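Side-chain contacts in cysteine protease-like VirA (Shigella flexneri, PDB 3EB8), which is a secreted virulence effector required for bacterial entry into epithelial cells and for later spread within and between them, its reported alpha-tubulin protease activity being disputed: residues 157-161 with 162-166; 181-184 with 185-189; 192-195 with 196-200; 213-216 with 217-221. All coordinates share one frame; numbering follows the deposited sequence.

Contact 1: 157-161 with 162-166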
loop_
_atom_site.group_PDB
_atom_site.type_symbol
_atom_site.label_atom_id
_atom_site.label_comp_id
_atom_site.label_asym_id
_atom_site.label_seq_id
_atom_site.Cartn_x
_atom_site.Cartn_y
_atom_site.Cartn_z
ATOM N N LYS A 157 -5.073 -6.076 -6.452
ATOM C CA LYS A 157 -3.961 -6.923 -6.863
ATOM C C LYS A 157 -3.130 -7.314 -5.672
ATOM O O LYS A 157 -2.884 -6.507 -4.787
ATOM C CB LYS A 157 -3.079 -6.222 -7.881
ATOM C CG LYS A 157 -3.720 -6.101 -9.245
ATOM C CD LYS A 157 -2.829 -5.330 -10.205
ATOM C CE LYS A 157 -3.439 -5.291 -11.595
ATOM N NZ LYS A 157 -2.871 -4.159 -12.377
ATOM N N ILE A 158 -2.683 -8.559 -5.652
ATOM C CA ILE A 158 -1.953 -9.066 -4.513
ATOM C C ILE A 158 -0.666 -9.696 -4.985
ATOM O O ILE A 158 -0.671 -10.519 -5.901
ATOM C CB ILE A 158 -2.771 -10.106 -3.752
ATOM C CG1 ILE A 158 -4.112 -9.513 -3.339
ATOM C CG2 ILE A 158 -1.975 -10.612 -2.526
ATOM C CD1 ILE A 158 -5.199 -10.531 -3.202
ATOM N N TYR A 159 0.436 -9.316 -4.348
ATOM C CA TYR A 159 1.756 -9.804 -4.728
ATOM C C TYR A 159 2.506 -10.417 -3.556
ATOM O O TYR A 159 2.470 -9.891 -2.452
ATOM C CB TYR A 159 2.608 -8.670 -5.282
ATOM C CG TYR A 159 1.981 -7.924 -6.404
ATOM C CD1 TYR A 159 1.212 -6.796 -6.161
ATOM C CD2 TYR A 159 2.152 -8.340 -7.722
ATOM C CE1 TYR A 159 0.619 -6.095 -7.203
ATOM C CE2 TYR A 159 1.565 -7.644 -8.777
ATOM C CZ TYR A 159 0.805 -6.516 -8.512
ATOM O OH TYR A 159 0.210 -5.821 -9.540
ATOM N N PHE A 160 3.177 -11.534 -3.792
ATOM C CA PHE A 160 4.240 -11.929 -2.888
ATOM C C PHE A 160 5.566 -11.764 -3.610
ATOM O O PHE A 160 5.770 -12.325 -4.684
ATOM C CB PHE A 160 4.078 -13.364 -2.406
ATOM C CG PHE A 160 5.200 -13.817 -1.528
ATOM C CD1 PHE A 160 5.120 -13.693 -0.160
ATOM C CD2 PHE A 160 6.344 -14.342 -2.069
ATOM C CE1 PHE A 160 6.163 -14.098 0.642
ATOM C CE2 PHE A 160 7.383 -14.742 -1.268
ATOM C CZ PHE A 160 7.294 -14.623 0.083
ATOM N N ASN A 161 6.464 -10.982 -3.025
ATOM C CA ASN A 161 7.756 -10.713 -3.648
ATOM C C ASN A 161 7.673 -10.380 -5.132
ATOM O O ASN A 161 8.356 -10.977 -5.951
ATOM C CB ASN A 161 8.736 -11.865 -3.396
ATOM C CG ASN A 161 9.733 -11.543 -2.291
ATOM O OD1 ASN A 161 10.660 -10.758 -2.503
ATOM N ND2 ASN A 161 9.540 -12.134 -1.103
ATOM N N ASN A 162 6.823 -9.422 -5.471
ATOM C CA ASN A 162 6.712 -8.952 -6.848
ATOM C C ASN A 162 6.120 -9.970 -7.806
ATOM O O ASN A 162 6.311 -9.878 -9.017
ATOM C CB ASN A 162 8.069 -8.481 -7.360
ATOM C CG ASN A 162 8.395 -7.077 -6.911
ATOM O OD1 ASN A 162 7.596 -6.158 -7.095
ATOM N ND2 ASN A 162 9.576 -6.900 -6.320
ATOM N N ILE A 163 5.398 -10.938 -7.257
ATOM C CA ILE A 163 4.744 -11.941 -8.069
ATOM C C ILE A 163 3.245 -11.808 -7.890
ATOM O O ILE A 163 2.736 -11.984 -6.778
ATOM C CB ILE A 163 5.162 -13.347 -7.626
ATOM C CG1 ILE A 163 6.678 -13.523 -7.760
ATOM C CG2 ILE A 163 4.404 -14.409 -8.404
ATOM C CD1 ILE A 163 7.226 -14.698 -6.948
ATOM N N GLU A 164 2.527 -11.494 -8.964
ATOM C CA GLU A 164 1.079 -11.433 -8.848
ATOM C C GLU A 164 0.501 -12.806 -8.504
ATOM O O GLU A 164 0.705 -13.783 -9.224
ATOM C CB GLU A 164 0.411 -10.857 -10.095
ATOM C CG GLU A 164 -1.112 -10.897 -10.011
ATOM C CD GLU A 164 -1.815 -9.891 -10.918
ATOM O OE1 GLU A 164 -2.997 -9.582 -10.646
ATOM O OE2 GLU A 164 -1.200 -9.409 -11.892
ATOM N N ILE A 165 -0.183 -12.875 -7.375
ATOM C CA ILE A 165 -0.951 -14.048 -7.034
ATOM C C ILE A 165 -2.318 -13.937 -7.706
ATOM O O ILE A 165 -3.095 -13.019 -7.435
ATOM C CB ILE A 165 -1.130 -14.187 -5.516
ATOM C CG1 ILE A 165 0.232 -14.236 -4.830
ATOM C CG2 ILE A 165 -1.961 -15.425 -5.185
ATOM C CD1 ILE A 165 0.171 -14.528 -3.354
ATOM N N PRO A 166 -2.613 -14.871 -8.602
ATOM C CA PRO A 166 -3.871 -14.788 -9.340
ATOM C C PRO A 166 -5.050 -14.721 -8.375
ATOM O O PRO A 166 -5.094 -15.487 -7.411
ATOM C CB PRO A 166 -3.897 -16.101 -10.126
ATOM C CG PRO A 166 -2.457 -16.492 -10.249
ATOM C CD PRO A 166 -1.779 -16.013 -9.011
#

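Contact 2: 181-184 with 185-189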
loop_
_atom_site.group_PDB
_atom_site.type_symbol
_atom_site.label_atom_id
_atom_site.label_comp_id
_atom_site.label_asym_id
_atom_site.label_seq_id
_atom_site.Cartn_x
_atom_site.Cartn_y
_atom_site.Cartn_z
ATOM N N GLU A 181 -19.531 -15.729 4.051
ATOM C CA GLU A 181 -20.358 -14.612 4.484
ATOM C C GLU A 181 -20.856 -14.777 5.910
ATOM O O GLU A 181 -21.224 -13.795 6.557
ATOM C CB GLU A 181 -21.528 -14.383 3.520
ATOM C CG GLU A 181 -22.510 -15.546 3.409
ATOM C CD GLU A 181 -22.208 -16.508 2.262
ATOM O OE1 GLU A 181 -21.022 -16.652 1.878
ATOM O OE2 GLU A 181 -23.168 -17.131 1.755
ATOM N N PHE A 182 -20.859 -16.010 6.407
ATOM C CA PHE A 182 -21.238 -16.247 7.804
ATOM C C PHE A 182 -20.261 -17.133 8.600
ATOM O O PHE A 182 -20.677 -18.086 9.256
ATOM C CB PHE A 182 -22.682 -16.783 7.910
ATOM C CG PHE A 182 -23.216 -17.408 6.634
ATOM C CD1 PHE A 182 -22.597 -18.518 6.065
ATOM C CD2 PHE A 182 -24.361 -16.896 6.023
ATOM C CE1 PHE A 182 -23.099 -19.092 4.900
ATOM C CE2 PHE A 182 -24.868 -17.467 4.857
ATOM C CZ PHE A 182 -24.238 -18.565 4.297
ATOM N N ILE A 183 -18.971 -16.805 8.570
ATOM C CA ILE A 183 -17.970 -17.675 9.186
ATOM C C ILE A 183 -17.884 -17.550 10.702
ATOM O O ILE A 183 -17.520 -18.511 11.384
ATOM C CB ILE A 183 -16.558 -17.505 8.559
ATOM C CG1 ILE A 183 -15.482 -18.136 9.467
ATOM C CG2 ILE A 183 -16.275 -16.037 8.257
ATOM C CD1 ILE A 183 -14.060 -18.059 8.908
ATOM N N ASP A 184 -18.234 -16.377 11.220
ATOM C CA ASP A 184 -18.088 -16.054 12.655
ATOM C C ASP A 184 -16.776 -15.309 12.893
ATOM O O ASP A 184 -15.692 -15.855 12.722
ATOM C CB ASP A 184 -18.191 -17.278 13.582
ATOM C CG ASP A 184 -18.127 -16.900 15.075
ATOM O OD1 ASP A 184 -19.102 -16.314 15.591
ATOM O OD2 ASP A 184 -17.105 -17.189 15.740
ATOM N N SER A 185 -16.918 -14.054 13.293
ATOM C CA SER A 185 -15.838 -13.096 13.345
ATOM C C SER A 185 -14.688 -13.566 14.228
ATOM O O SER A 185 -13.528 -13.351 13.901
ATOM C CB SER A 185 -16.383 -11.770 13.876
ATOM O OG SER A 185 -16.417 -11.772 15.295
ATOM N N LYS A 186 -15.027 -14.207 15.344
ATOM C CA LYS A 186 -14.051 -14.620 16.352
ATOM C C LYS A 186 -13.303 -15.897 15.973
ATOM O O LYS A 186 -12.324 -16.263 16.622
ATOM C CB LYS A 186 -14.744 -14.851 17.699
ATOM C CG LYS A 186 -15.053 -13.605 18.514
ATOM C CD LYS A 186 -15.596 -14.012 19.889
ATOM C CE LYS A 186 -15.787 -12.822 20.828
ATOM N NZ LYS A 186 -16.123 -13.253 22.225
ATOM N N LYS A 187 -13.771 -16.587 14.941
ATOM C CA LYS A 187 -13.159 -17.846 14.572
ATOM C C LYS A 187 -11.664 -17.706 14.258
ATOM O O LYS A 187 -11.194 -16.676 13.742
ATOM C CB LYS A 187 -13.895 -18.476 13.387
ATOM C CG LYS A 187 -13.456 -19.900 13.071
ATOM C CD LYS A 187 -14.633 -20.735 12.597
ATOM C CE LYS A 187 -14.400 -22.220 12.828
ATOM N NZ LYS A 187 -15.674 -23.009 12.797
ATOM N N GLU A 188 -10.923 -18.758 14.590
ATOM C CA GLU A 188 -9.521 -18.868 14.223
ATOM C C GLU A 188 -9.459 -19.887 13.105
ATOM O O GLU A 188 -10.009 -20.985 13.227
ATOM C CB GLU A 188 -8.669 -19.327 15.413
ATOM C CG GLU A 188 -7.222 -19.671 15.052
ATOM C CD GLU A 188 -6.373 -20.046 16.271
ATOM O OE1 GLU A 188 -5.733 -21.122 16.247
ATOM O OE2 GLU A 188 -6.343 -19.257 17.247
ATOM N N LEU A 189 -8.810 -19.510 12.011
ATOM C CA LEU A 189 -8.787 -20.331 10.818
ATOM C C LEU A 189 -7.939 -21.555 11.042
ATOM O O LEU A 189 -6.814 -21.450 11.526
ATOM C CB LEU A 189 -8.209 -19.543 9.651
ATOM C CG LEU A 189 -8.943 -18.279 9.220
ATOM C CD1 LEU A 189 -8.259 -17.671 7.981
ATOM C CD2 LEU A 189 -10.407 -18.593 8.964
#

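Contact 3: 192-195 with 196-200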
loop_
_atom_site.group_PDB
_atom_site.type_symbol
_atom_site.label_atom_id
_atom_site.label_comp_id
_atom_site.label_asym_id
_atom_site.label_seq_id
_atom_site.Cartn_x
_atom_site.Cartn_y
_atom_site.Cartn_z
ATOM N N LEU A 192 -4.617 -25.141 6.128
ATOM C CA LEU A 192 -4.836 -26.150 5.096
ATOM C C LEU A 192 -3.737 -27.203 5.075
ATOM O O LEU A 192 -2.558 -26.887 5.255
ATOM C CB LEU A 192 -4.975 -25.496 3.712
ATOM C CG LEU A 192 -6.368 -24.982 3.324
ATOM C CD1 LEU A 192 -6.765 -23.845 4.218
ATOM C CD2 LEU A 192 -6.437 -24.538 1.866
ATOM N N SER A 193 -4.118 -28.456 4.851
ATOM C CA SER A 193 -3.123 -29.503 4.673
ATOM C C SER A 193 -2.295 -29.236 3.416
ATOM O O SER A 193 -2.698 -28.464 2.552
ATOM C CB SER A 193 -3.789 -30.870 4.559
ATOM O OG SER A 193 -4.526 -30.976 3.353
ATOM N N TYR A 194 -1.141 -29.883 3.315
ATOM C CA TYR A 194 -0.414 -29.876 2.061
ATOM C C TYR A 194 -1.294 -30.410 0.927
ATOM O O TYR A 194 -1.296 -29.862 -0.178
ATOM C CB TYR A 194 0.872 -30.705 2.139
ATOM C CG TYR A 194 1.415 -30.975 0.760
ATOM C CD1 TYR A 194 2.237 -30.057 0.122
ATOM C CD2 TYR A 194 1.064 -32.127 0.076
ATOM C CE1 TYR A 194 2.713 -30.290 -1.147
ATOM C CE2 TYR A 194 1.534 -32.374 -1.193
ATOM C CZ TYR A 194 2.358 -31.452 -1.803
ATOM O OH TYR A 194 2.824 -31.709 -3.072
ATOM N N ASN A 195 -2.014 -31.497 1.197
ATOM C CA ASN A 195 -2.939 -32.056 0.225
ATOM C C ASN A 195 -3.923 -31.036 -0.319
ATOM O O ASN A 195 -4.107 -30.929 -1.530
ATOM C CB ASN A 195 -3.712 -33.214 0.834
ATOM C CG ASN A 195 -2.894 -34.463 0.916
ATOM O OD1 ASN A 195 -1.753 -34.488 0.455
ATOM N ND2 ASN A 195 -3.462 -35.516 1.505
ATOM N N GLN A 196 -4.555 -30.288 0.578
ATOM C CA GLN A 196 -5.588 -29.341 0.183
ATOM C C GLN A 196 -5.055 -28.214 -0.689
ATOM O O GLN A 196 -5.574 -27.974 -1.781
ATOM C CB GLN A 196 -6.302 -28.772 1.407
ATOM C CG GLN A 196 -7.336 -29.710 2.022
ATOM C CD GLN A 196 -7.418 -29.559 3.534
ATOM O OE1 GLN A 196 -6.704 -28.751 4.126
ATOM N NE2 GLN A 196 -8.284 -30.337 4.161
ATOM N N VAL A 197 -4.023 -27.519 -0.214
ATOM C CA VAL A 197 -3.474 -26.393 -0.960
ATOM C C VAL A 197 -2.936 -26.867 -2.305
ATOM O O VAL A 197 -3.081 -26.183 -3.313
ATOM C CB VAL A 197 -2.355 -25.658 -0.190
ATOM C CG1 VAL A 197 -2.629 -25.671 1.293
ATOM C CG2 VAL A 197 -0.998 -26.260 -0.484
ATOM N N ASN A 198 -2.331 -28.050 -2.319
ATOM C CA ASN A 198 -1.792 -28.593 -3.548
ATOM C C ASN A 198 -2.858 -28.731 -4.633
ATOM O O ASN A 198 -2.558 -28.645 -5.827
ATOM C CB ASN A 198 -1.123 -29.933 -3.295
ATOM C CG ASN A 198 -0.382 -30.432 -4.506
ATOM O OD1 ASN A 198 -0.770 -31.427 -5.104
ATOM N ND2 ASN A 198 0.675 -29.718 -4.899
ATOM N N LYS A 199 -4.101 -28.938 -4.210
ATOM C CA LYS A 199 -5.233 -29.009 -5.127
ATOM C C LYS A 199 -5.472 -27.670 -5.834
ATOM O O LYS A 199 -5.381 -27.569 -7.060
ATOM C CB LYS A 199 -6.487 -29.448 -4.364
ATOM C CG LYS A 199 -7.808 -28.991 -4.971
ATOM C CD LYS A 199 -8.302 -29.946 -6.042
ATOM C CE LYS A 199 -9.617 -29.456 -6.607
ATOM N NZ LYS A 199 -9.550 -27.998 -6.914
ATOM N N ILE A 200 -5.776 -26.645 -5.047
ATOM C CA ILE A 200 -5.961 -25.285 -5.547
ATOM C C ILE A 200 -4.807 -24.802 -6.428
ATOM O O ILE A 200 -5.011 -24.343 -7.556
ATOM C CB ILE A 200 -6.028 -24.308 -4.375
ATOM C CG1 ILE A 200 -7.060 -24.767 -3.355
ATOM C CG2 ILE A 200 -6.359 -22.936 -4.867
ATOM C CD1 ILE A 200 -7.087 -23.882 -2.127
#

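Contact 4: 213-216 with 217-221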
loop_
_atom_site.group_PDB
_atom_site.type_symbol
_atom_site.label_atom_id
_atom_site.label_comp_id
_atom_site.label_asym_id
_atom_site.label_seq_id
_atom_site.Cartn_x
_atom_site.Cartn_y
_atom_site.Cartn_z
ATOM N N GLN A 213 6.620 -23.671 -12.217
ATOM C CA GLN A 213 6.941 -24.729 -11.278
ATOM C C GLN A 213 7.508 -24.122 -9.992
ATOM O O GLN A 213 7.135 -24.525 -8.883
ATOM C CB GLN A 213 7.905 -25.734 -11.905
ATOM C CG GLN A 213 7.829 -27.114 -11.290
ATOM C CD GLN A 213 6.441 -27.720 -11.323
ATOM O OE1 GLN A 213 5.991 -28.323 -10.340
ATOM N NE2 GLN A 213 5.752 -27.565 -12.450
ATOM N N THR A 214 8.381 -23.127 -10.135
ATOM C CA THR A 214 8.896 -22.438 -8.958
ATOM C C THR A 214 7.776 -21.718 -8.194
ATOM O O THR A 214 7.689 -21.810 -6.971
ATOM C CB THR A 214 10.067 -21.464 -9.284
ATOM O OG1 THR A 214 9.556 -20.231 -9.793
ATOM C CG2 THR A 214 10.993 -22.064 -10.300
ATOM N N GLU A 215 6.908 -21.011 -8.904
ATOM C CA GLU A 215 5.775 -20.379 -8.240
ATOM C C GLU A 215 4.888 -21.402 -7.507
ATOM O O GLU A 215 4.412 -21.137 -6.398
ATOM C CB GLU A 215 4.927 -19.574 -9.229
ATOM C CG GLU A 215 5.630 -18.414 -9.897
ATOM C CD GLU A 215 4.695 -17.619 -10.812
ATOM O OE1 GLU A 215 3.662 -17.118 -10.329
ATOM O OE2 GLU A 215 4.986 -17.498 -12.019
ATOM N N LYS A 216 4.639 -22.548 -8.129
ATOM C CA LYS A 216 3.747 -23.528 -7.529
ATOM C C LYS A 216 4.319 -23.936 -6.182
ATOM O O LYS A 216 3.592 -24.072 -5.192
ATOM C CB LYS A 216 3.605 -24.761 -8.426
ATOM C CG LYS A 216 2.876 -24.514 -9.723
ATOM C CD LYS A 216 2.331 -25.815 -10.295
ATOM C CE LYS A 216 3.305 -26.964 -10.093
ATOM N NZ LYS A 216 2.742 -28.279 -10.524
ATOM N N LEU A 217 5.638 -24.119 -6.171
ATOM C CA LEU A 217 6.371 -24.589 -5.008
ATOM C C LEU A 217 6.325 -23.525 -3.934
ATOM O O LEU A 217 6.035 -23.803 -2.772
ATOM C CB LEU A 217 7.823 -24.826 -5.390
ATOM C CG LEU A 217 8.452 -26.087 -4.837
ATOM C CD1 LEU A 217 7.885 -27.295 -5.595
ATOM C CD2 LEU A 217 9.957 -25.981 -4.987
ATOM N N LEU A 218 6.619 -22.303 -4.352
ATOM C CA LEU A 218 6.634 -21.153 -3.474
ATOM C C LEU A 218 5.291 -21.008 -2.765
ATOM O O LEU A 218 5.226 -20.944 -1.532
ATOM C CB LEU A 218 6.943 -19.901 -4.292
ATOM C CG LEU A 218 7.014 -18.567 -3.556
ATOM C CD1 LEU A 218 7.953 -18.709 -2.373
ATOM C CD2 LEU A 218 7.493 -17.471 -4.508
ATOM N N PHE A 219 4.214 -20.965 -3.541
ATOM C CA PHE A 219 2.900 -20.759 -2.952
ATOM C C PHE A 219 2.410 -21.974 -2.187
ATOM O O PHE A 219 1.541 -21.854 -1.346
ATOM C CB PHE A 219 1.866 -20.312 -3.993
ATOM C CG PHE A 219 2.206 -19.008 -4.634
ATOM C CD1 PHE A 219 2.245 -18.881 -6.009
ATOM C CD2 PHE A 219 2.553 -17.913 -3.853
ATOM C CE1 PHE A 219 2.590 -17.667 -6.601
ATOM C CE2 PHE A 219 2.894 -16.697 -4.441
ATOM C CZ PHE A 219 2.909 -16.579 -5.820
ATOM N N THR A 220 2.962 -23.141 -2.478
ATOM C CA THR A 220 2.588 -24.330 -1.719
ATOM C C THR A 220 3.086 -24.224 -0.285
ATOM O O THR A 220 2.383 -24.579 0.655
ATOM C CB THR A 220 3.130 -25.626 -2.363
ATOM O OG1 THR A 220 2.422 -25.882 -3.583
ATOM C CG2 THR A 220 2.933 -26.807 -1.425
ATOM N N SER A 221 4.310 -23.728 -0.140
ATOM C CA SER A 221 4.930 -23.533 1.161
ATOM C C SER A 221 4.216 -22.425 1.924
ATOM O O SER A 221 3.686 -22.654 3.004
ATOM C CB SER A 221 6.422 -23.228 1.002
ATOM O OG SER A 221 6.945 -22.627 2.172
#

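Contact 1: 157-161 with 162-166
Phe-160 and Ile-163 exchange two backbone hydrogen bonds: Phe-160 N gives to Ile-163 O at 3.1 Å, and Ile-163 N gives to Phe-160 O at 2.9 Å. Farther from the turn, Ile-165 N gives to Ile-158 O at 2.8 Å. Between these links lies the non-hydrogen-bonded pair Tyr-159 and Glu-164, whose CA-H groups make weaker contacts with Ile-163 O and Ile-158 O. The bonds define a tight two-residue beta hairpin, closed by a type I' turn from Phe-160 to Ile-163. Its two corners are Asn-161 and Asn-162, with phi of 45° and 68°; asparagine suits them because it accepts this left-handed conformation more readily than most residues with a side chain.

On the face carrying Tyr-159 and Glu-164, the ring lies against the neighbouring strand. With CG anti to its own carbonyl carbon (chi1 -54°), Tyr-159 brings CE2 to 3.7 Å from Glu-164 CB. The same ring makes a cation-pi contact with Lys-280. Lys-157 CG passes 3.8 Å from Glu-164 OE1, but Lys-157 NZ and Glu-164 OE2 remain 5.5 Å apart, so opposite charges are near without meeting.

On the other face Phe-160 CB approaches Ile-165 CD1 at 4.2 Å. Ile-163 and Ile-165 pack on Phe-219 of helix 210-221, a setting suited to branched aliphatic residues.

Contact 2: 181-184 with 185-189
Ile-183 and Leu-189 meet at their methyl ends, their side chains crossing at about a right angle, with Ile-183 CD1 3.7 Å from Leu-189 CD2. Ile-183 reaches this far because CG1 stands opposite its backbone N (chi1 165°) and the chain then runs straight out to CD1. Both residues also touch Trp-141 of helix 140-149, an apolar patch that suits the two aliphatic side chains.

Lys-187 crosses Ile-183 obliquely, using its aliphatic part: Lys-187 CD lies 4.2 Å from Ile-183 CG1 and 3.8 Å from Ile-183 O, while the rest of the chain leads away. A long flexible lysine can lend its methylenes here and still carry its amino group elsewhere; Lys-187 NZ is 6.7 Å from Asp-184 OD2, too far for a salt bridge.

The Asp-184 carboxylate is folded over the following backbone instead. Its OD2 lies 3.9 Å from Lys-186 CB and 3.5 Å from Lys-187 N. Lys-187 N also gives a hydrogen bond of 3.0 Å to Asp-184 O, and Trp-141 NE1 binds Lys-187 O. The bond from Lys-187 N closes a type I beta turn, with Ser-185 and Lys-186 at its corners, in the long connection between helices 167-176 and 194-204, where the region assigned to tubulin binding begins.

Contact 3: 192-195 with 196-200
Ser-193 and Gln-196 form a capping box at the start of helix 194-204, with Ser-193 as N-cap. Ser-193 OG accepts from Gln-196 N at 2.9 Å, and Gln-196 OE1 in turn accepts from Ser-193 N at 2.7 Å, its chain bent at chi2 (146°) to come back to the cap. The latter donor sits above the plane of the amide carbonyl. Serine suits the N-cap because its short hydroxyl can reach an N-H that the first turn leaves without a helical acceptor.

Just outside the box, Leu-192 and Val-197 make a hydrophobic staple, Leu-192 CB touching Val-197 CG1 at 3.4 Å. Farther along, Leu-192 CD2 lies 4.1 Å from Ile-200 CD1, the two side chains at about a right angle. Leu-192 and Ile-200 both pack on helix 167-176, while Val-197 meets Thr-220 of helix 210-221; all three are buried, a setting that suits aliphatic side chains.

Regular helical bonds follow, Val-197 N to Ser-193 O and Asn-198 N to Tyr-194 O. Tyr-194 and Asn-198 point the same way, side by side, with ring and amide planes 18° apart; Asn-198 CB stands over one ring face in a CH-pi contact, 4.3 Å from the centroid of the Tyr-194 ring.

Contact 4: 213-216 with 217-221
Lys-216 O takes two hydrogen bonds from Thr-220: OG1 donates to Lys-216 O at 2.7 Å, and Thr-220 N donates to that same oxygen at 2.9 Å. The donors arrive from opposite faces of the carbonyl plane. Thr-220 can do this because OG1 is anti to its own carbonyl carbon (chi1 -70°), which swings the hydroxyl back toward the preceding turn, a way for threonine to satisfy its polar group inside a helix.

Three further helical bonds lie alongside. Phe-219 N to Glu-215 O is 2.9 Å long and almost straight at 175°; Leu-218 N binds Thr-214 O, and Leu-217 N binds Gln-213 O. The Lys-216 amino group finds its partner beyond the turn, giving to Asn-202 OD1.

Glu-215 and Phe-219 run side by side in the same direction. Phe-219 CE1 lies 4.0 Å from Glu-215 CB and 3.9 Å from Glu-215 OE1, with ring and carboxylate planes 76° apart. The buried ring packs on Ile-163, Ile-165 and Phe-205, whereas Leu-217 is exposed. Such i to i+4 pairing is the mark of an alpha helix, here the final turns of helix 210-221, with Phe-219 on the side packed against the hairpin.

Contacts 1, 3 and 4 make a connected group with contact 4 in the middle. The hairpin of contact 1 lies against helix 210-221: Ile-165 CG1 is 3.6 Å from Phe-219 CE2, and Ile-163 CD1 is 3.7 Å from Leu-218 CD2. Contact 3 reaches that helix through Tyr-194 CE1, 3.5 Å from Thr-220 CG2. Contacts 1 and 3 do not touch, their nearest atoms being about 8 Å apart. Contact 2 stands off from this group, its centre about 28 Å from that of contact 4, and joins it through the chain leading into helix 194-204. Contacts 3 and 4 lie wholly within the region assigned to tubulin binding.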